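Local coordinates for protein putative sugar ABC transporter (Yersinia enterocolitica subsp. enterocolitica 8081, PDB 5ULB) that probably binds methylthioribose or a related modified ribose in the periplasm and delivers it to an ABC transporter for import, at residues G18-S30 with F50-F64. Residues are numbered along the deposited sequence; the frame is centred on the assembly and turned at random.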
# COMPACT_ATOMS: atom_id res chain seq x y z
N GLY A 18 -16.43 22.41 16.49
CA GLY A 18 -16.96 21.41 15.61
C GLY A 18 -15.96 20.25 15.44
O GLY A 18 -14.91 20.20 16.14
N GLN A 19 -16.29 19.29 14.58
CA GLN A 19 -15.46 18.14 14.36
C GLN A 19 -14.12 18.57 13.78
O GLN A 19 -14.00 19.45 12.93
CB GLN A 19 -16.05 17.06 13.37
CG GLN A 19 -17.23 16.35 13.86
CD GLN A 19 -17.49 15.31 12.79
OE1 GLN A 19 -18.00 15.71 11.76
NE2 GLN A 19 -17.11 14.04 13.01
N ILE A 20 -13.08 17.85 14.23
CA ILE A 20 -11.80 17.88 13.52
C ILE A 20 -12.03 17.28 12.13
O ILE A 20 -12.66 16.23 12.02
CB ILE A 20 -10.76 17.12 14.32
CG1 ILE A 20 -10.41 17.81 15.67
CG2 ILE A 20 -9.51 16.82 13.49
CD1 ILE A 20 -9.68 19.00 15.55
N LYS A 21 -11.49 17.94 11.10
CA LYS A 21 -11.70 17.50 9.72
C LYS A 21 -10.37 17.15 9.07
O LYS A 21 -9.42 17.97 9.12
CB LYS A 21 -12.45 18.57 8.93
CG LYS A 21 -13.72 19.00 9.61
CD LYS A 21 -14.41 20.23 9.10
CE LYS A 21 -15.65 20.44 10.00
NZ LYS A 21 -15.36 21.01 11.36
N ILE A 22 -10.31 15.97 8.45
CA ILE A 22 -9.13 15.45 7.81
C ILE A 22 -9.44 15.19 6.32
O ILE A 22 -10.48 14.59 6.01
CB ILE A 22 -8.68 14.12 8.45
CG1 ILE A 22 -8.58 14.25 9.96
CG2 ILE A 22 -7.39 13.61 7.83
CD1 ILE A 22 -7.63 15.22 10.54
N ALA A 23 -8.54 15.62 5.46
CA ALA A 23 -8.64 15.30 4.01
C ALA A 23 -7.57 14.24 3.70
O ALA A 23 -6.39 14.44 4.06
CB ALA A 23 -8.48 16.53 3.18
N VAL A 24 -7.96 13.21 2.98
CA VAL A 24 -7.01 12.21 2.49
C VAL A 24 -7.01 12.25 0.97
O VAL A 24 -8.11 12.12 0.34
CB VAL A 24 -7.42 10.82 2.98
CG1 VAL A 24 -6.45 9.75 2.52
CG2 VAL A 24 -7.64 10.83 4.48
N ILE A 25 -5.88 12.46 0.33
CA ILE A 25 -5.76 12.53 -1.13
C ILE A 25 -4.76 11.45 -1.50
O ILE A 25 -3.59 11.50 -1.09
CB ILE A 25 -5.37 13.91 -1.62
CG1 ILE A 25 -6.25 15.03 -1.08
CG2 ILE A 25 -5.46 13.87 -3.16
CD1 ILE A 25 -5.81 15.66 0.19
N ARG A 26 -5.21 10.52 -2.34
CA ARG A 26 -4.39 9.38 -2.76
C ARG A 26 -4.31 9.42 -4.30
O ARG A 26 -5.32 9.52 -5.01
CB ARG A 26 -4.87 8.07 -2.21
CG ARG A 26 -4.13 6.83 -2.68
CD ARG A 26 -4.28 5.70 -1.68
NE ARG A 26 -3.86 4.45 -2.25
CZ ARG A 26 -3.14 3.51 -1.61
NH1 ARG A 26 -2.40 3.77 -0.52
NH2 ARG A 26 -2.97 2.37 -2.22
N ASN A 27 -3.08 9.26 -4.84
CA ASN A 27 -2.81 9.39 -6.25
C ASN A 27 -2.99 8.12 -7.06
O ASN A 27 -2.11 7.78 -7.86
CB ASN A 27 -1.40 9.96 -6.43
CG ASN A 27 -1.12 10.53 -7.78
OD1 ASN A 27 -2.02 10.99 -8.51
ND2 ASN A 27 0.18 10.64 -8.10
N LEU A 28 -4.09 7.39 -6.80
CA LEU A 28 -4.41 6.16 -7.46
C LEU A 28 -5.90 6.11 -7.72
O LEU A 28 -6.63 7.05 -7.34
CB LEU A 28 -3.90 4.92 -6.68
CG LEU A 28 -2.38 4.79 -6.52
CD1 LEU A 28 -2.10 3.64 -5.61
CD2 LEU A 28 -1.76 4.52 -7.88
N GLY A 29 -6.36 5.06 -8.37
CA GLY A 29 -7.76 4.73 -8.48
C GLY A 29 -8.23 3.77 -7.43
O GLY A 29 -7.62 3.64 -6.36
N SER A 30 -9.32 3.06 -7.69
CA SER A 30 -9.97 2.20 -6.71
C SER A 30 -9.52 0.76 -6.75
O SER A 30 -10.35 -0.16 -6.65
CB SER A 30 -11.48 2.37 -6.80
OG SER A 30 -11.93 2.06 -8.12
N PHE A 50 -13.43 12.13 14.23
CA PHE A 50 -13.01 13.03 13.16
C PHE A 50 -13.86 12.86 11.92
O PHE A 50 -14.35 11.76 11.65
CB PHE A 50 -11.57 12.77 12.77
CG PHE A 50 -10.51 13.07 13.82
CD1 PHE A 50 -10.76 13.54 15.06
CD2 PHE A 50 -9.19 12.82 13.48
CE1 PHE A 50 -9.68 13.79 15.96
CE2 PHE A 50 -8.16 13.03 14.33
CZ PHE A 50 -8.37 13.52 15.58
N LYS A 51 -14.08 13.93 11.18
CA LYS A 51 -14.68 13.82 9.82
C LYS A 51 -13.51 13.55 8.89
O LYS A 51 -12.51 14.25 8.91
CB LYS A 51 -15.33 15.12 9.49
CG LYS A 51 -15.90 15.20 8.08
CD LYS A 51 -16.78 16.41 7.83
CE LYS A 51 -17.35 16.62 6.43
NZ LYS A 51 -17.82 15.45 5.75
N VAL A 52 -13.61 12.54 8.05
CA VAL A 52 -12.56 12.15 7.11
C VAL A 52 -13.19 12.23 5.70
O VAL A 52 -14.12 11.49 5.40
CB VAL A 52 -12.05 10.75 7.35
CG1 VAL A 52 -11.03 10.35 6.28
CG2 VAL A 52 -11.46 10.64 8.74
N ASP A 53 -12.61 13.08 4.87
CA ASP A 53 -13.02 13.27 3.49
C ASP A 53 -11.92 12.70 2.60
O ASP A 53 -10.79 13.17 2.69
CB ASP A 53 -13.23 14.77 3.18
CG ASP A 53 -14.44 15.39 3.88
OD1 ASP A 53 -15.34 14.66 4.30
OD2 ASP A 53 -14.47 16.66 3.94
N THR A 54 -12.24 11.80 1.74
CA THR A 54 -11.31 11.08 0.89
C THR A 54 -11.46 11.44 -0.60
O THR A 54 -12.55 11.65 -1.09
CB THR A 54 -11.34 9.54 1.09
OG1 THR A 54 -12.59 9.04 0.71
CG2 THR A 54 -11.14 9.17 2.53
N PHE A 55 -10.32 11.47 -1.29
CA PHE A 55 -10.25 11.95 -2.68
C PHE A 55 -9.22 11.04 -3.40
O PHE A 55 -8.10 10.84 -2.89
CB PHE A 55 -9.78 13.39 -2.75
CG PHE A 55 -10.65 14.32 -2.01
CD1 PHE A 55 -11.77 14.87 -2.62
CD2 PHE A 55 -10.38 14.65 -0.66
CE1 PHE A 55 -12.59 15.80 -1.87
CE2 PHE A 55 -11.13 15.53 0.03
CZ PHE A 55 -12.30 16.04 -0.59
N LEU A 56 -9.59 10.54 -4.56
CA LEU A 56 -8.71 9.71 -5.42
C LEU A 56 -8.50 10.39 -6.76
O LEU A 56 -9.46 10.83 -7.38
CB LEU A 56 -9.30 8.34 -5.71
CG LEU A 56 -9.26 7.41 -4.49
CD1 LEU A 56 -9.99 6.13 -4.79
CD2 LEU A 56 -7.86 7.13 -4.00
N SER A 57 -7.24 10.51 -7.19
CA SER A 57 -6.93 11.15 -8.44
C SER A 57 -7.04 10.28 -9.67
O SER A 57 -6.85 10.82 -10.81
CB SER A 57 -5.51 11.72 -8.45
OG SER A 57 -4.61 10.60 -8.49
N ASN A 58 -7.18 8.95 -9.48
CA ASN A 58 -7.06 7.92 -10.56
C ASN A 58 -5.65 7.92 -11.19
O ASN A 58 -5.46 7.38 -12.32
CB ASN A 58 -8.10 7.90 -11.70
CG ASN A 58 -9.29 6.92 -11.46
OD1 ASN A 58 -9.29 5.61 -11.44
ND2 ASN A 58 -10.37 7.60 -11.35
N GLY A 59 -4.65 8.39 -10.46
CA GLY A 59 -3.30 8.44 -11.03
C GLY A 59 -2.98 9.67 -11.84
O GLY A 59 -1.86 9.78 -12.34
N ASP A 60 -3.91 10.65 -11.91
CA ASP A 60 -3.71 11.87 -12.68
C ASP A 60 -3.13 12.88 -11.74
O ASP A 60 -3.78 13.37 -10.82
CB ASP A 60 -5.06 12.30 -13.28
CG ASP A 60 -5.08 13.60 -13.98
OD1 ASP A 60 -4.30 14.47 -13.71
OD2 ASP A 60 -5.95 13.76 -14.91
N ASP A 61 -1.85 13.22 -11.98
CA ASP A 61 -1.17 14.08 -11.07
C ASP A 61 -1.76 15.49 -10.99
O ASP A 61 -1.65 16.18 -9.94
CB ASP A 61 0.29 14.16 -11.43
CG ASP A 61 1.04 12.81 -11.25
OD1 ASP A 61 1.36 12.44 -10.12
OD2 ASP A 61 1.16 12.13 -12.31
N ALA A 62 -2.33 15.98 -12.09
CA ALA A 62 -3.01 17.27 -12.08
C ALA A 62 -4.20 17.29 -11.18
O ALA A 62 -4.38 18.26 -10.39
CB ALA A 62 -3.38 17.71 -13.44
N ARG A 63 -4.97 16.23 -11.24
CA ARG A 63 -6.18 16.11 -10.40
C ARG A 63 -5.73 15.95 -8.94
O ARG A 63 -6.34 16.55 -8.02
CB ARG A 63 -7.02 14.95 -10.84
CG ARG A 63 -7.62 15.17 -12.25
CD ARG A 63 -8.60 14.13 -12.79
NE ARG A 63 -9.88 14.30 -12.12
CZ ARG A 63 -10.31 13.57 -11.11
NH1 ARG A 63 -11.52 13.88 -10.61
NH2 ARG A 63 -9.56 12.56 -10.63
N PHE A 64 -4.64 15.21 -8.66
CA PHE A 64 -4.07 15.07 -7.32
C PHE A 64 -3.75 16.45 -6.74
O PHE A 64 -4.19 16.81 -5.63
CB PHE A 64 -2.83 14.23 -7.38
CG PHE A 64 -2.20 14.00 -6.00
CD1 PHE A 64 -2.67 12.97 -5.20
CD2 PHE A 64 -1.18 14.75 -5.58
CE1 PHE A 64 -2.06 12.75 -4.00
CE2 PHE A 64 -0.59 14.54 -4.34
CZ PHE A 64 -1.05 13.57 -3.57
O HOH W 1 -10.04 3.17 -10.50
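Phe50 lies against Ile20, whose CG2 sits 3.7 Å from the ring centroid and almost on the ring normal, a CH-pi contact. The methyl gets there because it is anti to the Ile20 backbone N, while CG1, at chi1 -66°, runs beside that N. CG1 of Ile22 touches the same ring at CD2, and helix 262-278 packs on both isoleucines and on the phenylalanine.

From Lys51 on, the chains run parallel, with Lys51 N bonded to Ile20 O and Ile22 N to Lys51 O; Asp53 and Phe55 continue this ladder. NZ of Lys51 reaches along its own strand to the syn lone pair of Asp53 OD1, and Tyr76 holds OD2. CG1 of Val52 meets CG2 of Val24 on the face where helix 32-48 packs on Val24, Arg26 and Leu56. That helix makes the crossover of a beta-alpha-beta unit, the Rossmann-like opening of a periplasmic binding protein lobe, and strand 51-56 forms the edge of the sheet.

On the other face, the Phe55 ring turns its edge to Val24 O, 3.5 Å from CD2. Back on the face of Val24, Leu56 lies alongside Arg26, its CD2 3.6 Å from Arg26 CB, while the guanidinium extends to Asn33 and Ser82.

Past the strand, Ser57 OG donates to Asn27 OD1 at 2.6 Å and accepts from Gly59 N in an ST turn. Asn58 N bonds Leu28 O from above its carbonyl plane; the side chain of that leucine touches the bound selenosugar. Asp61 OD1 takes Asn27 ND2 at 3.0 Å, from above the carboxylate plane, and also bonds Tyr88; ND2 has a second acceptor in Gln83 O, so both ends of the buried amide are held. Phe64, from the helix that Asp60 N-caps, brings CD1 to 3.5 Å from Asn27 CB and 3.6 Å from Ile25 CG2.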